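Sugar ABC transporter substrate-binding protein, BlMnBP1 (Bifidobacterium animalis subsp. lactis ATCC 27673, PDB 6I5R) binds manno-oligosaccharides such as mannobiose and probably delivers them to an ABC transporter for uptake. Local coordinates at residues Lys156-Glu161 and Glu276-Val281; Trp285-Met290 and Asp298-Met303. All blocks are in the same frame, centred on the assembly; numbering follows the deposited sequence.

Contact 1. Residues Lys156-Glu161 and Glu276-Val281; sequences KKVFEE and EIATMV. With ZN (zinc ion), chain K.
Val-158 and Phe-159 of helix 156-161 meet Ala-278 and Thr-279 of strand 277-281 in a small buried patch. The contact is mainly apolar; no hydrogen bond joins the segments. The first kind is aliphatic. Val-158 points toward the strand, and its CG1 lies 3.6 Å from CB of Ala-278. With CG1 anti to the backbone N (chi1 173°), this is the branch that reaches across. The backbones come nearest at the same pair, with Val-158 CA and Ala-278 CA 6.0 Å apart; the small alanine is consistent with this close approach.

The second kind is aromatic to methyl. The Phe-159 ring swings toward the strand and offers its edge. Thr-279 CG2 sits near the ring plane, 3.6 Å from Phe-159 CE1, and touches CZ as well. CE1 also lies near Ala-278 O. The two side chains cross at about a right angle. In Thr-279 the methyl is directed at the ring, while the hydroxyl OG1 is hydrogen-bonded to the carbonyl O of Pro-189. The residue thus divides its two branches between an apolar and a polar neighbour.

A metal lies on the helix, apart from this packing. Both carboxylate oxygens of Glu-160 bind a zinc ion, OE1 at 1.9 Å and OE2 at 2.2 Å.

The helix directly follows strand 139-155, and Asn-155 OD1 accepts a hydrogen bond from Val-158 N. Strand 277-283 pairs antiparallel with strand 139-155 and parallel with strand 188-190. The helix therefore packs against a strand next to the one it leaves, with segment axes 8.1 Å apart at 119°. This is plain helix-on-sheet packing in the periplasmic-binding-protein-like fold. Ile-181 of helix 171-184 touches Val-158, Phe-159 and Ala-278, and Phe-174 of that helix reaches Thr-279.

Contact 2. Residues Trp285-Met290 and Asp298-Met303; sequences WAVPQM and DDIGYM. With ZN (zinc ion), chain M; BMA (beta-D-mannopyranose), chain B; BMA (beta-D-mannopyranose), chain C.
Val-287 of helix 286-290 points toward strand 300-303 and divides its methyls between two strand residues. From CB, CG1 goes anti to the backbone N (chi1 176°) and approaches CG2 of Ile-300 at 4.2 Å. The other methyl, CG2, comes obliquely to the Tyr-302 ring, 3.7 Å from CD1, and also lies by CB and CG. Ile-300 and Tyr-302 are alternate residues of the strand, so both side chains face the helix, with Gly-301 between them. One turn further along the helix, Met-290 CB rests against Ile-300 CG2 at 4.1 Å. Its chain then bends at chi2 and leads away from the strand. No hydrogen bond crosses between the segments. Beyond the ring, Tyr-302 OH is hydrogen-bonded to Thr-149 OG1.

The same segment turns Trp-285 and Gln-289 to the sugar. Trp-285 holds one mannose by its ring face: C6 of the chain B unit lies 3.4 Å from CD2, over the ring centre. C5 also lies close to the ring carbons. CB of Ala-286 backs the opposite face. Gln-289 grips the chain C mannose with both ends of its amide. OE1 accepts a bond from O2 at 2.5 Å, and NE2 donates to O3 at 3.2 Å, nearly straight at 164°. A serine in place of Trp-285 would probably leave C5 and C6 of the chain B mannose without their flat aromatic platform and weaken its hold.

Just before the strand, Asp-299 OD2 binds a zinc ion at 2.1 Å. Helix and strand run nearly antiparallel, at 165°. A sugar packed against an aromatic face and hydrogen-bonded by polar side chains is common in carbohydrate-binding solute-binding proteins. Here segment 285-290 carries that pocket wall while its other side packs on the sheet.

Overall arrangement
Contact 1 closes before contact 2 opens along the chain: strand 277-283 of the first leads directly to helix 286-291 of the second. Their centres are 11 Å apart, and strand 139-155 pairs with the strands of both. They also touch. Lys-156 N and Asp-299 O, 2.7 Å apart, make a probable hydrogen bond between the first residue of helix 156-162 and the residue just before strand 300-304. Met-280 CE packs on Met-290 CE at 3.4 Å. Only contact 2 reaches the mannobiose pocket, through Trp-285 and Gln-289; contact 1 lies on the same sheet and holds no pocket residue. Lys-269 and Glu-266 of helix 265-273 also bind the sugar.

Contact 1. Residues Lys156-Glu161 and Glu276-Val281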
loop_
_atom_site.group_PDB
_atom_site.type_symbol
_atom_site.label_atom_id
_atom_site.label_comp_id
_atom_site.label_asym_id
_atom_site.label_seq_id
_atom_site.Cartn_x
_atom_site.Cartn_y
_atom_site.Cartn_z
ATOM N N LYS A 156 -11.219 -4.596 18.968
ATOM C CA LYS A 156 -12.095 -3.812 19.837
ATOM C C LYS A 156 -12.318 -4.472 21.187
ATOM O O LYS A 156 -12.509 -3.771 22.185
ATOM C CB LYS A 156 -13.437 -3.616 19.154
ATOM C CG LYS A 156 -13.328 -3.044 17.773
ATOM C CD LYS A 156 -14.648 -3.168 17.004
ATOM C CE LYS A 156 -14.772 -2.109 15.940
ATOM N NZ LYS A 156 -16.209 -1.909 15.504
ATOM N N LYS A 157 -12.371 -5.806 21.232
ATOM C CA LYS A 157 -12.559 -6.484 22.501
ATOM C C LYS A 157 -11.344 -6.312 23.393
ATOM O O LYS A 157 -11.483 -6.109 24.600
ATOM C CB LYS A 157 -12.839 -7.959 22.270
ATOM C CG LYS A 157 -12.861 -8.806 23.535
ATOM C CD LYS A 157 -13.284 -10.241 23.252
ATOM C CE LYS A 157 -13.159 -11.124 24.503
ATOM N NZ LYS A 157 -11.741 -11.569 24.781
ATOM N N VAL A 158 -10.146 -6.414 22.823
ATOM C CA VAL A 158 -8.943 -6.168 23.609
ATOM C C VAL A 158 -8.914 -4.736 24.115
ATOM O O VAL A 158 -8.515 -4.471 25.257
ATOM C CB VAL A 158 -7.692 -6.480 22.775
ATOM C CG1 VAL A 158 -6.428 -6.054 23.549
ATOM C CG2 VAL A 158 -7.665 -7.957 22.435
ATOM N N PHE A 159 -9.297 -3.784 23.271
ATOM C CA PHE A 159 -9.351 -2.390 23.707
ATOM C C PHE A 159 -10.317 -2.203 24.877
ATOM O O PHE A 159 -10.006 -1.494 25.843
ATOM C CB PHE A 159 -9.723 -1.496 22.514
ATOM C CG PHE A 159 -8.526 -1.051 21.684
ATOM C CD1 PHE A 159 -7.551 -1.951 21.285
ATOM C CD2 PHE A 159 -8.388 0.266 21.317
ATOM C CE1 PHE A 159 -6.460 -1.528 20.552
ATOM C CE2 PHE A 159 -7.296 0.690 20.620
ATOM C CZ PHE A 159 -6.340 -0.223 20.213
ATOM N N GLU A 160 -11.488 -2.844 24.819
ATOM C CA GLU A 160 -12.440 -2.742 25.925
ATOM C C GLU A 160 -11.875 -3.371 27.193
ATOM O O GLU A 160 -12.047 -2.821 28.294
ATOM C CB GLU A 160 -13.767 -3.392 25.516
ATOM C CG GLU A 160 -14.951 -3.193 26.492
ATOM C CD GLU A 160 -15.533 -1.755 26.536
ATOM O OE1 GLU A 160 -16.131 -1.252 25.560
ATOM O OE2 GLU A 160 -15.433 -1.105 27.588
ATOM N N GLU A 161 -11.165 -4.499 27.066
ATOM C CA GLU A 161 -10.580 -5.123 28.248
ATOM C C GLU A 161 -9.532 -4.217 28.880
ATOM O O GLU A 161 -9.371 -4.196 30.104
ATOM C CB GLU A 161 -9.964 -6.469 27.879
ATOM C CG GLU A 161 -9.341 -7.200 29.044
ATOM C CD GLU A 161 -10.351 -7.887 29.956
ATOM O OE1 GLU A 161 -11.578 -7.743 29.763
ATOM O OE2 GLU A 161 -9.916 -8.575 30.894
ATOM N N GLU A 276 -5.361 -12.083 20.539
ATOM C CA GLU A 276 -4.002 -12.316 21.015
ATOM C C GLU A 276 -3.049 -11.238 20.538
ATOM O O GLU A 276 -1.919 -11.153 21.035
ATOM C CB GLU A 276 -3.479 -13.669 20.525
ATOM C CG GLU A 276 -4.330 -14.818 20.964
ATOM C CD GLU A 276 -3.821 -16.152 20.480
ATOM O OE1 GLU A 276 -2.588 -16.356 20.360
ATOM O OE2 GLU A 276 -4.678 -17.001 20.190
ATOM N N ILE A 277 -3.490 -10.434 19.585
ATOM C CA ILE A 277 -2.779 -9.244 19.143
ATOM C C ILE A 277 -3.760 -8.074 19.213
ATOM O O ILE A 277 -4.908 -8.191 18.768
ATOM C CB ILE A 277 -2.253 -9.373 17.703
ATOM C CG1 ILE A 277 -1.127 -10.414 17.567
ATOM C CG2 ILE A 277 -1.800 -8.009 17.223
ATOM C CD1 ILE A 277 -0.864 -10.799 16.107
ATOM N N ALA A 278 -3.309 -6.939 19.740
ATOM C CA ALA A 278 -4.230 -5.812 19.860
ATOM C C ALA A 278 -4.192 -4.873 18.656
ATOM O O ALA A 278 -5.238 -4.378 18.224
ATOM C CB ALA A 278 -3.930 -5.000 21.119
ATOM N N THR A 279 -3.005 -4.586 18.120
ATOM C CA THR A 279 -2.911 -3.705 16.964
ATOM C C THR A 279 -1.859 -4.173 15.966
ATOM O O THR A 279 -0.866 -4.807 16.321
ATOM C CB THR A 279 -2.579 -2.266 17.362
ATOM O OG1 THR A 279 -1.242 -2.197 17.862
ATOM C CG2 THR A 279 -3.536 -1.755 18.433
ATOM N N MET A 280 -2.114 -3.845 14.705
ATOM C CA MET A 280 -1.140 -3.990 13.633
ATOM C C MET A 280 -1.263 -2.786 12.715
ATOM O O MET A 280 -2.374 -2.398 12.359
ATOM C CB MET A 280 -1.359 -5.298 12.850
ATOM C CG MET A 280 -0.917 -6.512 13.641
ATOM S SD MET A 280 -0.797 -8.007 12.657
ATOM C CE MET A 280 -2.455 -8.661 12.819
ATOM N N VAL A 281 -0.130 -2.201 12.335
ATOM C CA VAL A 281 -0.118 -0.986 11.535
ATOM C C VAL A 281 -0.131 -1.451 10.084
ATOM O O VAL A 281 0.896 -1.811 9.519
ATOM C CB VAL A 281 1.083 -0.112 11.878
ATOM C CG1 VAL A 281 1.143 1.124 10.973
ATOM C CG2 VAL A 281 0.999 0.297 13.347
HETATM ZN ZN ZN K . -16.726 0.298 26.479
HETATM O O HOH W 1 -15.960 0.657 27.785
#

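Contact 2. Residues Trp285-Met290 and Asp298-Met303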
loop_
_atom_site.group_PDB
_atom_site.type_symbol
_atom_site.label_atom_id
_atom_site.label_comp_id
_atom_site.label_asym_id
_atom_site.label_seq_id
_atom_site.Cartn_x
_atom_site.Cartn_y
_atom_site.Cartn_z
ATOM N N TRP A 285 -6.736 -2.733 3.421
ATOM C CA TRP A 285 -6.864 -4.027 2.760
ATOM C C TRP A 285 -6.775 -5.187 3.750
ATOM O O TRP A 285 -7.259 -6.284 3.455
ATOM C CB TRP A 285 -5.781 -4.173 1.680
ATOM C CG TRP A 285 -4.444 -3.997 2.262
ATOM C CD1 TRP A 285 -3.712 -2.852 2.297
ATOM C CD2 TRP A 285 -3.656 -4.998 2.920
ATOM N NE1 TRP A 285 -2.520 -3.076 2.945
ATOM C CE2 TRP A 285 -2.469 -4.378 3.345
ATOM C CE3 TRP A 285 -3.851 -6.350 3.200
ATOM C CZ2 TRP A 285 -1.484 -5.056 4.025
ATOM C CZ3 TRP A 285 -2.871 -7.027 3.893
ATOM C CH2 TRP A 285 -1.694 -6.387 4.273
ATOM N N ALA A 286 -6.202 -4.958 4.931
ATOM C CA ALA A 286 -5.989 -6.031 5.891
ATOM C C ALA A 286 -7.241 -6.347 6.693
ATOM O O ALA A 286 -7.365 -7.455 7.219
ATOM C CB ALA A 286 -4.827 -5.661 6.826
ATOM N N VAL A 287 -8.188 -5.412 6.749
ATOM C CA VAL A 287 -9.372 -5.620 7.584
ATOM C C VAL A 287 -10.127 -6.880 7.208
ATOM O O VAL A 287 -10.353 -7.727 8.095
ATOM C CB VAL A 287 -10.268 -4.347 7.530
ATOM C CG1 VAL A 287 -11.541 -4.566 8.314
ATOM C CG2 VAL A 287 -9.515 -3.160 8.080
ATOM N N PRO A 288 -10.519 -7.106 5.947
ATOM C CA PRO A 288 -11.235 -8.359 5.641
ATOM C C PRO A 288 -10.400 -9.606 5.900
ATOM O O PRO A 288 -10.943 -10.652 6.266
ATOM C CB PRO A 288 -11.585 -8.208 4.147
ATOM C CG PRO A 288 -10.545 -7.275 3.598
ATOM C CD PRO A 288 -10.349 -6.266 4.743
ATOM N N GLN A 289 -9.086 -9.532 5.716
ATOM C CA GLN A 289 -8.250 -10.704 5.953
ATOM C C GLN A 289 -8.196 -11.058 7.432
ATOM O O GLN A 289 -8.109 -12.241 7.795
ATOM C CB GLN A 289 -6.847 -10.445 5.423
ATOM C CG GLN A 289 -6.762 -10.274 3.932
ATOM C CD GLN A 289 -5.334 -10.183 3.410
ATOM O OE1 GLN A 289 -4.406 -10.722 3.992
ATOM N NE2 GLN A 289 -5.169 -9.475 2.317
ATOM N N MET A 290 -8.137 -10.045 8.300
ATOM C CA MET A 290 -8.245 -10.296 9.733
ATOM C C MET A 290 -9.632 -10.816 10.101
ATOM O O MET A 290 -9.764 -11.703 10.943
ATOM C CB MET A 290 -7.959 -9.018 10.519
ATOM C CG MET A 290 -6.610 -8.348 10.235
ATOM S SD MET A 290 -5.252 -9.405 10.662
ATOM C CE MET A 290 -3.887 -8.637 9.754
ATOM N N ASP A 298 -16.480 -9.387 14.202
ATOM C CA ASP A 298 -16.982 -8.134 14.753
ATOM C C ASP A 298 -16.017 -7.478 15.733
ATOM O O ASP A 298 -16.208 -6.308 16.072
ATOM C CB ASP A 298 -18.313 -8.380 15.434
ATOM C CG ASP A 298 -19.433 -8.570 14.453
ATOM O OD1 ASP A 298 -19.251 -8.296 13.238
ATOM O OD2 ASP A 298 -20.517 -8.979 14.907
ATOM N N ASP A 299 -15.005 -8.193 16.191
ATOM C CA ASP A 299 -14.014 -7.601 17.074
ATOM C C ASP A 299 -12.924 -6.844 16.315
ATOM O O ASP A 299 -12.133 -6.145 16.953
ATOM C CB ASP A 299 -13.389 -8.694 17.950
ATOM C CG ASP A 299 -14.396 -9.317 18.918
ATOM O OD1 ASP A 299 -15.391 -8.636 19.274
ATOM O OD2 ASP A 299 -14.184 -10.475 19.333
ATOM N N ILE A 300 -12.893 -6.933 14.984
ATOM C CA ILE A 300 -11.897 -6.225 14.181
ATOM C C ILE A 300 -12.401 -4.827 13.874
ATOM O O ILE A 300 -13.468 -4.655 13.284
ATOM C CB ILE A 300 -11.593 -6.982 12.875
ATOM C CG1 ILE A 300 -11.129 -8.402 13.143
ATOM C CG2 ILE A 300 -10.538 -6.214 12.075
ATOM C CD1 ILE A 300 -10.003 -8.515 14.071
ATOM N N GLY A 301 -11.595 -3.819 14.218
ATOM C CA GLY A 301 -11.880 -2.449 13.878
ATOM C C GLY A 301 -10.720 -1.847 13.101
ATOM O O GLY A 301 -9.666 -2.452 12.927
ATOM N N TYR A 302 -10.936 -0.637 12.631
ATOM C CA TYR A 302 -9.928 0.052 11.842
ATOM C C TYR A 302 -9.939 1.507 12.271
ATOM O O TYR A 302 -10.998 2.135 12.308
ATOM C CB TYR A 302 -10.217 -0.106 10.347
ATOM C CG TYR A 302 -9.129 0.423 9.488
ATOM C CD1 TYR A 302 -7.873 -0.170 9.456
ATOM C CD2 TYR A 302 -9.370 1.490 8.670
ATOM C CE1 TYR A 302 -6.867 0.353 8.626
ATOM C CE2 TYR A 302 -8.391 2.009 7.867
ATOM C CZ TYR A 302 -7.166 1.433 7.829
ATOM O OH TYR A 302 -6.258 2.034 6.967
ATOM N N MET A 303 -8.781 2.021 12.649
ATOM C CA MET A 303 -8.695 3.382 13.137
ATOM C C MET A 303 -7.652 4.163 12.371
ATOM O O MET A 303 -6.723 3.590 11.788
ATOM C CB MET A 303 -8.332 3.416 14.624
ATOM C CG MET A 303 -7.048 2.694 14.947
ATOM S SD MET A 303 -6.674 2.957 16.683
ATOM C CE MET A 303 -5.458 4.204 16.513
HETATM ZN ZN ZN M . -15.733 -11.821 19.810
HETATM C C1 BMA B . 0.391 -8.267 1.034
HETATM C C2 BMA B . 1.713 -7.565 0.602
HETATM C C3 BMA B . 1.521 -6.086 0.733
HETATM C C4 BMA B . 0.215 -5.629 0.091
HETATM C C5 BMA B . -0.974 -6.412 0.650
HETATM C C6 BMA B . -2.273 -6.028 -0.031
HETATM O O2 BMA B . 1.972 -7.764 -0.786
HETATM O O3 BMA B . 2.599 -5.336 0.166
HETATM O O4 BMA B . 0.042 -4.270 0.394
HETATM O O5 BMA B . -0.737 -7.806 0.393
HETATM O O6 BMA B . -2.235 -6.380 -1.424
HETATM C C1 BMA C . -1.089 -13.228 1.564
HETATM C C2 BMA C . -2.075 -12.037 1.664
HETATM C C3 BMA C . -1.438 -10.803 1.038
HETATM C C4 BMA C . -0.013 -10.630 1.497
HETATM C C5 BMA C . 0.783 -11.933 1.339
HETATM C C6 BMA C . 2.223 -11.773 1.761
HETATM O O1 BMA C . -1.714 -14.228 2.302
HETATM O O2 BMA C . -2.257 -11.741 3.086
HETATM O O3 BMA C . -2.165 -9.655 1.311
HETATM O O4 BMA C . 0.632 -9.614 0.727
HETATM O O5 BMA C . 0.147 -12.945 2.104
HETATM O O6 BMA C . 2.920 -12.887 1.192
HETATM O O HOH W 2 -17.239 -10.316 19.948
#